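Local coordinates for hemoglobin subunit alpha (Isurus oxyrinchus, PDB 3MKB), which binds haem and, as a subunit of the tetrameric haemoglobin of a shark, probably carries oxygen in the blood, at residues A[43-48]-A[56-61]; A[37-42]-A[95-100]; A[64-69]-A[129-134]. All blocks are in the same frame, centred on the assembly; numbering follows the deposited sequence.

Interaction 1 of 3, residues A[43-48]-A[56-61]; sequences FDYADY and QLHGGK. With HEM (protoporphyrin IX containing Fe), chain E.
Phe43 and His58 mark the nearest approach of the two backbones, their CA atoms 10.1 Å apart, with 43-48 an irregular loop and 56-61 a stretch of helix 53-70. Side chains bridge that gap. The Phe43 ring reaches His58 through CE2, 3.7 Å from ND1, with the planes 39° apart, while its CE2 and CZ atoms lie against the haem, CE2 3.3 Å from the methyl carbon CMD. The His58 side chain leaves the helix with CG opposite the backbone N (chi1 -172°), which points it at the porphyrin, and NE2 binds the iron at 2.4 Å; His87 supplies the other axial ligand. ND1 is engaged too, donating to a water at 2.6 Å that in turn donates to Tyr45 OH. That hydroxyl spends its own proton on haem propionate atom O2D, 2.6 Å away. Phe43 CB sits over the middle of the Tyr45 ring, and Tyr48 OH bonds to Phe43 O. Replacing Phe43 with alanine would probably open a gap beside CMD and leave His58 ND1 without its aromatic neighbour. Loop and helix help to form the distal side of a globin haem pocket, with histidines on both sides of the iron, consistent with a hemichrome-like state despite the long His58 bond.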
loop_
_atom_site.group_PDB
_atom_site.type_symbol
_atom_site.label_atom_id
_atom_site.label_comp_id
_atom_site.label_asym_id
_atom_site.label_seq_id
_atom_site.Cartn_x
_atom_site.Cartn_y
_atom_site.Cartn_z
ATOM N N PHE A 43 5.987 -12.887 -15.209
ATOM C CA PHE A 43 5.440 -13.801 -16.227
ATOM C C PHE A 43 6.088 -13.576 -17.598
ATOM O O PHE A 43 6.091 -12.472 -18.115
ATOM C CB PHE A 43 3.933 -13.530 -16.347
ATOM C CG PHE A 43 3.215 -13.622 -15.027
ATOM C CD1 PHE A 43 2.933 -12.485 -14.305
ATOM C CD2 PHE A 43 2.859 -14.872 -14.498
ATOM C CE1 PHE A 43 2.280 -12.560 -13.075
ATOM C CE2 PHE A 43 2.214 -14.964 -13.290
ATOM C CZ PHE A 43 1.918 -13.767 -12.566
ATOM N N ASP A 44 6.649 -14.618 -18.165
ATOM C CA ASP A 44 7.257 -14.501 -19.504
ATOM C C ASP A 44 6.186 -14.859 -20.516
ATOM O O ASP A 44 6.191 -15.968 -21.052
ATOM C CB ASP A 44 8.437 -15.475 -19.578
ATOM C CG ASP A 44 9.153 -15.494 -20.939
ATOM O OD1 ASP A 44 8.869 -14.650 -21.827
ATOM O OD2 ASP A 44 10.003 -16.413 -21.092
ATOM N N TYR A 45 5.261 -13.931 -20.777
ATOM C CA TYR A 45 4.129 -14.176 -21.661
ATOM C C TYR A 45 4.303 -13.348 -22.941
ATOM O O TYR A 45 4.951 -12.312 -22.930
ATOM C CB TYR A 45 2.769 -13.741 -21.038
ATOM C CG TYR A 45 2.307 -14.526 -19.825
ATOM C CD1 TYR A 45 1.220 -14.083 -19.057
ATOM C CD2 TYR A 45 2.954 -15.711 -19.436
ATOM C CE1 TYR A 45 0.786 -14.828 -17.901
ATOM C CE2 TYR A 45 2.547 -16.427 -18.299
ATOM C CZ TYR A 45 1.453 -15.996 -17.553
ATOM O OH TYR A 45 1.032 -16.715 -16.433
ATOM N N ALA A 46 3.654 -13.792 -24.001
ATOM C CA ALA A 46 3.510 -12.997 -25.227
ATOM C C ALA A 46 2.170 -12.210 -25.140
ATOM O O ALA A 46 2.065 -11.076 -25.580
ATOM C CB ALA A 46 3.513 -13.924 -26.464
ATOM N N ASP A 47 1.146 -12.829 -24.574
ATOM C CA ASP A 47 -0.184 -12.194 -24.534
ATOM C C ASP A 47 -0.609 -12.060 -23.033
ATOM O O ASP A 47 -0.740 -13.082 -22.315
ATOM C CB ASP A 47 -1.153 -13.074 -25.360
ATOM C CG ASP A 47 -2.611 -12.561 -25.394
ATOM O OD1 ASP A 47 -2.958 -11.515 -24.793
ATOM O OD2 ASP A 47 -3.413 -13.248 -26.062
ATOM N N TYR A 48 -0.753 -10.818 -22.570
ATOM C CA TYR A 48 -1.157 -10.521 -21.197
ATOM C C TYR A 48 -2.672 -10.226 -21.006
ATOM O O TYR A 48 -3.114 -9.808 -19.911
ATOM C CB TYR A 48 -0.341 -9.344 -20.634
ATOM C CG TYR A 48 1.118 -9.639 -20.439
ATOM C CD1 TYR A 48 1.596 -10.217 -19.258
ATOM C CD2 TYR A 48 2.014 -9.386 -21.461
ATOM C CE1 TYR A 48 2.944 -10.518 -19.111
ATOM C CE2 TYR A 48 3.358 -9.679 -21.324
ATOM C CZ TYR A 48 3.814 -10.217 -20.159
ATOM O OH TYR A 48 5.150 -10.495 -20.082
ATOM N N GLN A 56 -4.854 -17.790 -19.104
ATOM C CA GLN A 56 -5.964 -18.675 -18.846
ATOM C C GLN A 56 -5.583 -19.758 -17.858
ATOM O O GLN A 56 -6.270 -20.007 -16.896
ATOM C CB GLN A 56 -6.520 -19.235 -20.146
ATOM C CG GLN A 56 -7.346 -18.211 -20.898
ATOM C CD GLN A 56 -7.812 -18.673 -22.234
ATOM O OE1 GLN A 56 -7.119 -19.354 -22.958
ATOM N NE2 GLN A 56 -8.985 -18.277 -22.580
ATOM N N LEU A 57 -4.441 -20.355 -18.107
ATOM C CA LEU A 57 -3.891 -21.426 -17.211
ATOM C C LEU A 57 -3.712 -20.996 -15.763
ATOM O O LEU A 57 -4.257 -21.635 -14.831
ATOM C CB LEU A 57 -2.568 -21.959 -17.757
ATOM C CG LEU A 57 -1.938 -23.122 -17.002
ATOM C CD1 LEU A 57 -2.897 -24.402 -17.069
ATOM C CD2 LEU A 57 -0.491 -23.390 -17.601
ATOM N N HIS A 58 -2.974 -19.898 -15.553
ATOM C CA HIS A 58 -2.784 -19.348 -14.226
ATOM C C HIS A 58 -4.123 -18.859 -13.683
ATOM O O HIS A 58 -4.436 -19.073 -12.528
ATOM C CB HIS A 58 -1.682 -18.226 -14.226
ATOM C CG HIS A 58 -1.310 -17.746 -12.848
ATOM N ND1 HIS A 58 -1.147 -16.414 -12.536
ATOM C CD2 HIS A 58 -1.141 -18.422 -11.684
ATOM C CE1 HIS A 58 -0.872 -16.294 -11.251
ATOM N NE2 HIS A 58 -0.852 -17.502 -10.712
ATOM N N GLY A 59 -4.939 -18.218 -14.520
ATOM C CA GLY A 59 -6.210 -17.724 -14.038
ATOM C C GLY A 59 -7.096 -18.810 -13.443
ATOM O O GLY A 59 -7.668 -18.639 -12.371
ATOM N N GLY A 60 -7.226 -19.932 -14.129
ATOM C CA GLY A 60 -8.053 -21.045 -13.584
ATOM C C GLY A 60 -7.524 -21.516 -12.247
ATOM O O GLY A 60 -8.299 -21.737 -11.262
ATOM N N LYS A 61 -6.210 -21.727 -12.204
ATOM C CA LYS A 61 -5.531 -22.146 -10.964
ATOM C C LYS A 61 -5.808 -21.170 -9.835
ATOM O O LYS A 61 -6.128 -21.595 -8.726
ATOM C CB LYS A 61 -4.036 -22.279 -11.192
ATOM C CG LYS A 61 -3.704 -23.431 -12.162
ATOM C CD LYS A 61 -2.208 -23.488 -12.559
ATOM C CE LYS A 61 -1.963 -24.698 -13.479
ATOM N NZ LYS A 61 -0.595 -24.564 -14.005
HETATM C CHA HEM E . 1.442 -20.478 -10.049
HETATM C CHB HEM E . -2.403 -19.848 -7.210
HETATM C CHC HEM E . -1.627 -15.018 -7.038
HETATM C CHD HEM E . 2.446 -15.672 -9.515
HETATM C C1A HEM E . 0.343 -20.764 -9.270
HETATM C C2A HEM E . -0.239 -22.060 -9.020
HETATM C C3A HEM E . -1.304 -21.915 -8.202
HETATM C C4A HEM E . -1.443 -20.482 -7.964
HETATM C CMA HEM E . -2.264 -23.015 -7.612
HETATM C CAA HEM E . 0.449 -23.340 -9.527
HETATM C CBA HEM E . 1.326 -23.616 -8.261
HETATM C CGA HEM E . 1.866 -25.013 -8.237
HETATM O O1A HEM E . 1.994 -25.602 -9.360
HETATM O O2A HEM E . 2.176 -25.541 -7.125
HETATM C C1B HEM E . -2.501 -18.500 -6.910
HETATM C C2B HEM E . -3.472 -17.915 -6.012
HETATM C C3B HEM E . -3.278 -16.587 -5.990
HETATM C C4B HEM E . -2.153 -16.279 -6.837
HETATM C CMB HEM E . -4.590 -18.651 -5.221
HETATM C CAB HEM E . -4.040 -15.522 -5.160
HETATM C CBB HEM E . -5.285 -15.639 -4.665
HETATM C C1C HEM E . -0.451 -14.722 -7.702
HETATM C C2C HEM E . 0.122 -13.389 -7.907
HETATM C C3C HEM E . 1.260 -13.543 -8.628
HETATM C C4C HEM E . 1.430 -14.986 -8.882
HETATM C CMC HEM E . -0.586 -12.102 -7.391
HETATM C CAC HEM E . 2.186 -12.381 -9.079
HETATM C CBC HEM E . 1.664 -11.152 -9.367
HETATM C C1D HEM E . 2.478 -17.007 -9.919
HETATM C C2D HEM E . 3.428 -17.501 -10.879
HETATM C C3D HEM E . 3.132 -18.949 -11.138
HETATM C C4D HEM E . 2.048 -19.239 -10.209
HETATM C CMD HEM E . 4.524 -16.682 -11.619
HETATM C CAD HEM E . 3.940 -19.852 -12.140
HETATM C CBD HEM E . 3.266 -20.082 -13.529
HETATM C CGD HEM E . 3.312 -18.923 -14.552
HETATM O O1D HEM E . 4.398 -18.301 -14.821
HETATM O O2D HEM E . 2.250 -18.583 -15.148
HETATM N NA HEM E . -0.421 -19.852 -8.624
HETATM N NB HEM E . -1.685 -17.455 -7.408
HETATM N NC HEM E . 0.390 -15.617 -8.294
HETATM N ND HEM E . 1.653 -18.068 -9.528
HETATM FE FE HEM E . -0.048 -17.756 -8.452
HETATM O O HOH W 1 -0.489 -15.053 -14.678
#

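Interaction 2 of 3, residues A[37-42]-A[95-100]; sequences PGAKSY and PSNFPM. With HEM (protoporphyrin IX containing Fe), chain E.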
loop_
_atom_site.group_PDB
_atom_site.type_symbol
_atom_site.label_atom_id
_atom_site.label_comp_id
_atom_site.label_asym_id
_atom_site.label_seq_id
_atom_site.Cartn_x
_atom_site.Cartn_y
_atom_site.Cartn_z
ATOM N N PRO A 37 0.944 -2.780 -14.353
ATOM C CA PRO A 37 1.840 -3.464 -15.290
ATOM C C PRO A 37 3.097 -4.045 -14.619
ATOM O O PRO A 37 3.712 -4.896 -15.217
ATOM C CB PRO A 37 2.238 -2.348 -16.302
ATOM C CG PRO A 37 1.215 -1.309 -16.138
ATOM C CD PRO A 37 0.778 -1.362 -14.710
ATOM N N GLY A 38 3.375 -3.641 -13.374
ATOM C CA GLY A 38 4.570 -4.094 -12.629
ATOM C C GLY A 38 4.403 -5.588 -12.402
ATOM O O GLY A 38 5.388 -6.318 -12.350
ATOM N N ALA A 39 3.146 -6.023 -12.302
ATOM C CA ALA A 39 2.863 -7.458 -12.098
ATOM C C ALA A 39 3.249 -8.325 -13.296
ATOM O O ALA A 39 3.406 -9.526 -13.169
ATOM C CB ALA A 39 1.397 -7.651 -11.747
ATOM N N LYS A 40 3.340 -7.751 -14.495
ATOM C CA LYS A 40 3.803 -8.518 -15.654
ATOM C C LYS A 40 5.222 -9.090 -15.467
ATOM O O LYS A 40 5.609 -10.022 -16.157
ATOM C CB LYS A 40 3.766 -7.646 -16.916
ATOM C CG LYS A 40 2.371 -7.238 -17.223
ATOM C CD LYS A 40 2.244 -6.791 -18.656
ATOM C CE LYS A 40 2.636 -5.420 -18.811
ATOM N NZ LYS A 40 2.952 -5.281 -20.278
ATOM N N SER A 41 5.975 -8.520 -14.528
ATOM C CA SER A 41 7.391 -8.829 -14.333
ATOM C C SER A 41 7.641 -10.272 -13.951
ATOM O O SER A 41 8.706 -10.802 -14.243
ATOM C CB SER A 41 7.979 -7.888 -13.286
ATOM O OG SER A 41 7.472 -8.192 -11.967
ATOM N N TYR A 42 6.655 -10.912 -13.315
ATOM C CA TYR A 42 6.694 -12.332 -12.942
ATOM C C TYR A 42 6.475 -13.336 -14.054
ATOM O O TYR A 42 6.725 -14.527 -13.850
ATOM C CB TYR A 42 5.633 -12.622 -11.835
ATOM C CG TYR A 42 5.985 -11.888 -10.572
ATOM C CD1 TYR A 42 6.996 -12.382 -9.726
ATOM C CD2 TYR A 42 5.355 -10.682 -10.251
ATOM C CE1 TYR A 42 7.365 -11.715 -8.605
ATOM C CE2 TYR A 42 5.708 -9.970 -9.126
ATOM C CZ TYR A 42 6.741 -10.486 -8.295
ATOM O OH TYR A 42 7.125 -9.832 -7.171
ATOM N N PRO A 95 4.603 -9.655 -1.895
ATOM C CA PRO A 95 3.313 -9.724 -1.270
ATOM C C PRO A 95 2.382 -8.549 -1.570
ATOM O O PRO A 95 1.157 -8.721 -1.495
ATOM C CB PRO A 95 3.627 -9.792 0.260
ATOM C CG PRO A 95 5.085 -10.202 0.371
ATOM C CD PRO A 95 5.726 -9.768 -0.939
ATOM N N SER A 96 2.923 -7.355 -1.852
ATOM C CA SER A 96 2.077 -6.256 -2.302
ATOM C C SER A 96 1.170 -6.617 -3.476
ATOM O O SER A 96 0.139 -5.951 -3.742
ATOM C CB SER A 96 2.930 -5.006 -2.617
ATOM O OG SER A 96 3.542 -4.510 -1.421
ATOM N N ASN A 97 1.491 -7.692 -4.185
ATOM C CA ASN A 97 0.722 -8.007 -5.401
ATOM C C ASN A 97 -0.598 -8.679 -5.036
ATOM O O ASN A 97 -1.574 -8.555 -5.770
ATOM C CB ASN A 97 1.487 -8.954 -6.328
ATOM C CG ASN A 97 2.747 -8.320 -6.944
ATOM O OD1 ASN A 97 3.897 -8.484 -6.453
ATOM N ND2 ASN A 97 2.508 -7.539 -8.027
ATOM N N PHE A 98 -0.653 -9.383 -3.894
ATOM C CA PHE A 98 -1.915 -10.114 -3.560
ATOM C C PHE A 98 -3.115 -9.169 -3.437
ATOM O O PHE A 98 -4.077 -9.360 -4.080
ATOM C CB PHE A 98 -1.688 -10.989 -2.296
ATOM C CG PHE A 98 -0.675 -12.088 -2.562
ATOM C CD1 PHE A 98 -0.929 -13.018 -3.581
ATOM C CD2 PHE A 98 0.568 -12.121 -1.878
ATOM C CE1 PHE A 98 0.034 -14.082 -3.918
ATOM C CE2 PHE A 98 1.557 -13.100 -2.220
ATOM C CZ PHE A 98 1.306 -14.083 -3.239
ATOM N N PRO A 99 -3.055 -8.128 -2.593
ATOM C CA PRO A 99 -4.272 -7.281 -2.643
ATOM C C PRO A 99 -4.564 -6.563 -3.951
ATOM O O PRO A 99 -5.739 -6.284 -4.225
ATOM C CB PRO A 99 -4.076 -6.306 -1.496
ATOM C CG PRO A 99 -2.666 -6.497 -1.004
ATOM C CD PRO A 99 -2.088 -7.696 -1.557
ATOM N N MET A 100 -3.574 -6.295 -4.798
ATOM C CA MET A 100 -3.947 -5.816 -6.200
ATOM C C MET A 100 -4.772 -6.866 -6.954
ATOM O O MET A 100 -5.796 -6.559 -7.591
ATOM C CB MET A 100 -2.715 -5.471 -7.030
ATOM C CG MET A 100 -1.878 -4.260 -6.581
ATOM S SD MET A 100 -0.210 -4.434 -7.344
ATOM C CE MET A 100 0.376 -2.747 -7.268
HETATM C CHA HEM E . 1.442 -20.478 -10.049
HETATM C CHB HEM E . -2.403 -19.848 -7.210
HETATM C CHC HEM E . -1.627 -15.018 -7.038
HETATM C CHD HEM E . 2.446 -15.672 -9.515
HETATM C C1A HEM E . 0.343 -20.764 -9.270
HETATM C C2A HEM E . -0.239 -22.060 -9.020
HETATM C C3A HEM E . -1.304 -21.915 -8.202
HETATM C C4A HEM E . -1.443 -20.482 -7.964
HETATM C CMA HEM E . -2.264 -23.015 -7.612
HETATM C CAA HEM E . 0.449 -23.340 -9.527
HETATM C CBA HEM E . 1.326 -23.616 -8.261
HETATM C CGA HEM E . 1.866 -25.013 -8.237
HETATM O O1A HEM E . 1.994 -25.602 -9.360
HETATM O O2A HEM E . 2.176 -25.541 -7.125
HETATM C C1B HEM E . -2.501 -18.500 -6.910
HETATM C C2B HEM E . -3.472 -17.915 -6.012
HETATM C C3B HEM E . -3.278 -16.587 -5.990
HETATM C C4B HEM E . -2.153 -16.279 -6.837
HETATM C CMB HEM E . -4.590 -18.651 -5.221
HETATM C CAB HEM E . -4.040 -15.522 -5.160
HETATM C CBB HEM E . -5.285 -15.639 -4.665
HETATM C C1C HEM E . -0.451 -14.722 -7.702
HETATM C C2C HEM E . 0.122 -13.389 -7.907
HETATM C C3C HEM E . 1.260 -13.543 -8.628
HETATM C C4C HEM E . 1.430 -14.986 -8.882
HETATM C CMC HEM E . -0.586 -12.102 -7.391
HETATM C CAC HEM E . 2.186 -12.381 -9.079
HETATM C CBC HEM E . 1.664 -11.152 -9.367
HETATM C C1D HEM E . 2.478 -17.007 -9.919
HETATM C C2D HEM E . 3.428 -17.501 -10.879
HETATM C C3D HEM E . 3.132 -18.949 -11.138
HETATM C C4D HEM E . 2.048 -19.239 -10.209
HETATM C CMD HEM E . 4.524 -16.682 -11.619
HETATM C CAD HEM E . 3.940 -19.852 -12.140
HETATM C CBD HEM E . 3.266 -20.082 -13.529
HETATM C CGD HEM E . 3.312 -18.923 -14.552
HETATM O O1D HEM E . 4.398 -18.301 -14.821
HETATM O O2D HEM E . 2.250 -18.583 -15.148
HETATM N NA HEM E . -0.421 -19.852 -8.624
HETATM N NB HEM E . -1.685 -17.455 -7.408
HETATM N NC HEM E . 0.390 -15.617 -8.294
HETATM N ND HEM E . 1.653 -18.068 -9.528
HETATM FE FE HEM E . -0.048 -17.756 -8.452
#
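Tyr42 and Asn97 share one torsional solution: each has CG anti to its carbonyl carbon and beside its backbone N (chi1 -65° and -67°), which sends the phenol and the amide at each other from opposite directions. The two planes stand 90° apart. Tyr42 CE2 lies 4.0 Å from Asn97 CG, and Ala39 CB abuts the same amide. This is the nearest approach of the backbones, where the CA atoms of Ala39 and Asn97 are 7.1 Å apart. No hydrogen bond joins the segments; contact is by van der Waals packing, with the haem as a third party. Its vinyl carbon CAC is 3.8 Å from Tyr42 CD2, and the neighbouring vinyl carbon CBC lies against Asn97 CB. Phe98 brings CE1 to within 3.7 Å of the methine CHC, which lies near the plane of that ring at its edge.

In the globin fold these are the C helix, a 3-10 segment here, and the FG corner running into helix 97-112, the two elements that in haemoglobins face a beta subunit across the sliding interface. Tyr42 OH accordingly bonds both to Asp94 N of its own chain and to Asp89 of the beta subunit, a link consistent with the tense-state contact known from other haemoglobins. Pro95 packs on Trp37 of that beta subunit. Within the 3-10 turn, Gly38 O receives Ser41 OG at 2.8 Å, almost straight on to the carbonyl, as well as Ser41 N. Ala39 also rests on Leu32 and Phe33 of helix 21-35.

Interaction 3 of 3, residues A[64-69]-A[129-134]; sequences RAVVSA and SAISSE
Ile131 CD1 meets Ala69 CB at 3.6 Å and Val66 CG2 at 4.0 Å, a methyl group lodged between two residues one helical turn apart. Its own CG1 adds a second touch on Ala69 CB, at 3.8 Å, and Val66 CG1 lies almost as near to CD1 as CG2 does. The isoleucine chain is stretched out (chi2 168°), which carries CD1 away from its own helix and across to the other, meeting the valine at about a right angle. Because alanine is so short, the backbones can approach here, the CA atoms of Ala69 and Ile131 being 7.4 Å apart. All three residues are buried, and the joint is purely apolar.

It belongs to the packing of helices E and H in the globin fold, here 53-70 and 118-135, beside the haem pocket: the haem also touches Ile131 and, one residue before Val66, Ala65. Farther out, Leu76 of the short helix 76-79 packs on both Ala69 and Ala130, and Leu80 rests on Ile131. Glu134 OE1, a turn further along helix 118-135, is hydrogen-bonded to His77 ND1, while Ser132 faces Phe98 and Ser102 of helix 97-112.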
loop_
_atom_site.group_PDB
_atom_site.type_symbol
_atom_site.label_atom_id
_atom_site.label_comp_id
_atom_site.label_asym_id
_atom_site.label_seq_id
_atom_site.Cartn_x
_atom_site.Cartn_y
_atom_site.Cartn_z
ATOM N N ARG A 64 -9.654 -21.597 -9.114
ATOM C CA ARG A 64 -9.914 -22.927 -8.481
ATOM C C ARG A 64 -9.516 -22.911 -7.031
ATOM O O ARG A 64 -10.263 -23.473 -6.186
ATOM C CB ARG A 64 -9.277 -24.099 -9.212
ATOM C CG ARG A 64 -10.121 -24.581 -10.419
ATOM C CD ARG A 64 -9.281 -25.589 -11.276
ATOM N NE ARG A 64 -9.638 -25.453 -12.686
ATOM C CZ ARG A 64 -8.823 -24.980 -13.629
ATOM N NH1 ARG A 64 -9.271 -24.890 -14.889
ATOM N NH2 ARG A 64 -7.557 -24.644 -13.325
ATOM N N ALA A 65 -8.363 -22.279 -6.738
ATOM C CA ALA A 65 -7.853 -22.154 -5.382
ATOM C C ALA A 65 -8.715 -21.255 -4.479
ATOM O O ALA A 65 -8.909 -21.519 -3.265
ATOM C CB ALA A 65 -6.367 -21.675 -5.393
ATOM N N VAL A 66 -9.216 -20.156 -5.037
ATOM C CA VAL A 66 -10.134 -19.342 -4.281
ATOM C C VAL A 66 -11.378 -20.144 -3.930
ATOM O O VAL A 66 -11.855 -20.054 -2.789
ATOM C CB VAL A 66 -10.523 -17.998 -5.002
ATOM C CG1 VAL A 66 -11.647 -17.296 -4.225
ATOM C CG2 VAL A 66 -9.305 -17.112 -5.038
ATOM N N VAL A 67 -11.861 -20.944 -4.861
ATOM C CA VAL A 67 -13.008 -21.789 -4.616
ATOM C C VAL A 67 -12.762 -22.739 -3.462
ATOM O O VAL A 67 -13.557 -22.839 -2.547
ATOM C CB VAL A 67 -13.455 -22.503 -5.883
ATOM C CG1 VAL A 67 -14.463 -23.641 -5.598
ATOM C CG2 VAL A 67 -14.026 -21.513 -6.867
ATOM N N SER A 68 -11.639 -23.425 -3.508
ATOM C CA SER A 68 -11.215 -24.259 -2.375
ATOM C C SER A 68 -11.045 -23.571 -1.038
ATOM O O SER A 68 -11.480 -24.122 -0.005
ATOM C CB SER A 68 -9.994 -25.088 -2.702
ATOM O OG SER A 68 -10.420 -26.099 -3.585
ATOM N N ALA A 69 -10.411 -22.388 -1.025
ATOM C CA ALA A 69 -10.392 -21.578 0.168
ATOM C C ALA A 69 -11.820 -21.351 0.724
ATOM O O ALA A 69 -12.045 -21.427 1.949
ATOM C CB ALA A 69 -9.645 -20.251 -0.048
ATOM N N SER A 129 -9.075 -11.128 1.495
ATOM C CA SER A 129 -8.140 -10.598 2.522
ATOM C C SER A 129 -7.506 -11.696 3.337
ATOM O O SER A 129 -6.294 -11.673 3.555
ATOM C CB SER A 129 -8.784 -9.577 3.476
ATOM O OG SER A 129 -9.126 -8.429 2.738
ATOM N N ALA A 130 -8.323 -12.660 3.770
ATOM C CA ALA A 130 -7.799 -13.839 4.484
ATOM C C ALA A 130 -6.878 -14.688 3.578
ATOM O O ALA A 130 -5.860 -15.234 4.018
ATOM C CB ALA A 130 -8.969 -14.670 4.994
ATOM N N ILE A 131 -7.209 -14.766 2.290
ATOM C CA ILE A 131 -6.370 -15.495 1.365
ATOM C C ILE A 131 -5.024 -14.736 1.239
ATOM O O ILE A 131 -3.980 -15.323 1.511
ATOM C CB ILE A 131 -7.056 -15.778 0.004
ATOM C CG1 ILE A 131 -8.270 -16.717 0.188
ATOM C CG2 ILE A 131 -6.068 -16.418 -0.965
ATOM C CD1 ILE A 131 -9.161 -16.804 -1.039
ATOM N N SER A 132 -5.064 -13.428 0.910
ATOM C CA SER A 132 -3.848 -12.600 0.860
ATOM C C SER A 132 -3.000 -12.751 2.089
ATOM O O SER A 132 -1.793 -12.881 1.992
ATOM C CB SER A 132 -4.151 -11.113 0.645
ATOM O OG SER A 132 -4.654 -11.010 -0.653
ATOM N N SER A 133 -3.639 -12.774 3.248
ATOM C CA SER A 133 -2.876 -12.905 4.484
ATOM C C SER A 133 -2.088 -14.228 4.521
ATOM O O SER A 133 -0.851 -14.257 4.688
ATOM C CB SER A 133 -3.826 -12.811 5.654
ATOM O OG SER A 133 -3.107 -12.980 6.856
ATOM N N GLU A 134 -2.784 -15.328 4.320
ATOM C CA GLU A 134 -2.119 -16.617 4.296
ATOM C C GLU A 134 -1.021 -16.722 3.216
ATOM O O GLU A 134 0.072 -17.204 3.506
ATOM C CB GLU A 134 -3.143 -17.744 4.138
ATOM C CG GLU A 134 -4.198 -17.894 5.260
ATOM C CD GLU A 134 -3.645 -18.014 6.687
ATOM O OE1 GLU A 134 -2.560 -18.630 6.889
ATOM O OE2 GLU A 134 -4.339 -17.518 7.607
#

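How the interactions relate
The haem is the common reference. Interaction 1 supplies an axial iron ligand and a propionate partner, interaction 2 packs against one vinyl group and the adjacent methyl, and interaction 3 reaches the haem through Ile131, whose side chain is about 4 Å from it. Interactions 1 and 2, with centres 13 Å apart, meet directly where Tyr48 CD1 lies 3.5 Å from Lys40 CD, a pair that is also cation-pi. Interactions 1 and 3 stand about 19 Å apart between centres but use successive parts of helix 53-70. Between interactions 2 and 3, some 16 Å apart by centres, Phe98 CB packs 3.4 Å from Ser132 OG, so 95-100 connects the subunit-facing corner with helix 118-135.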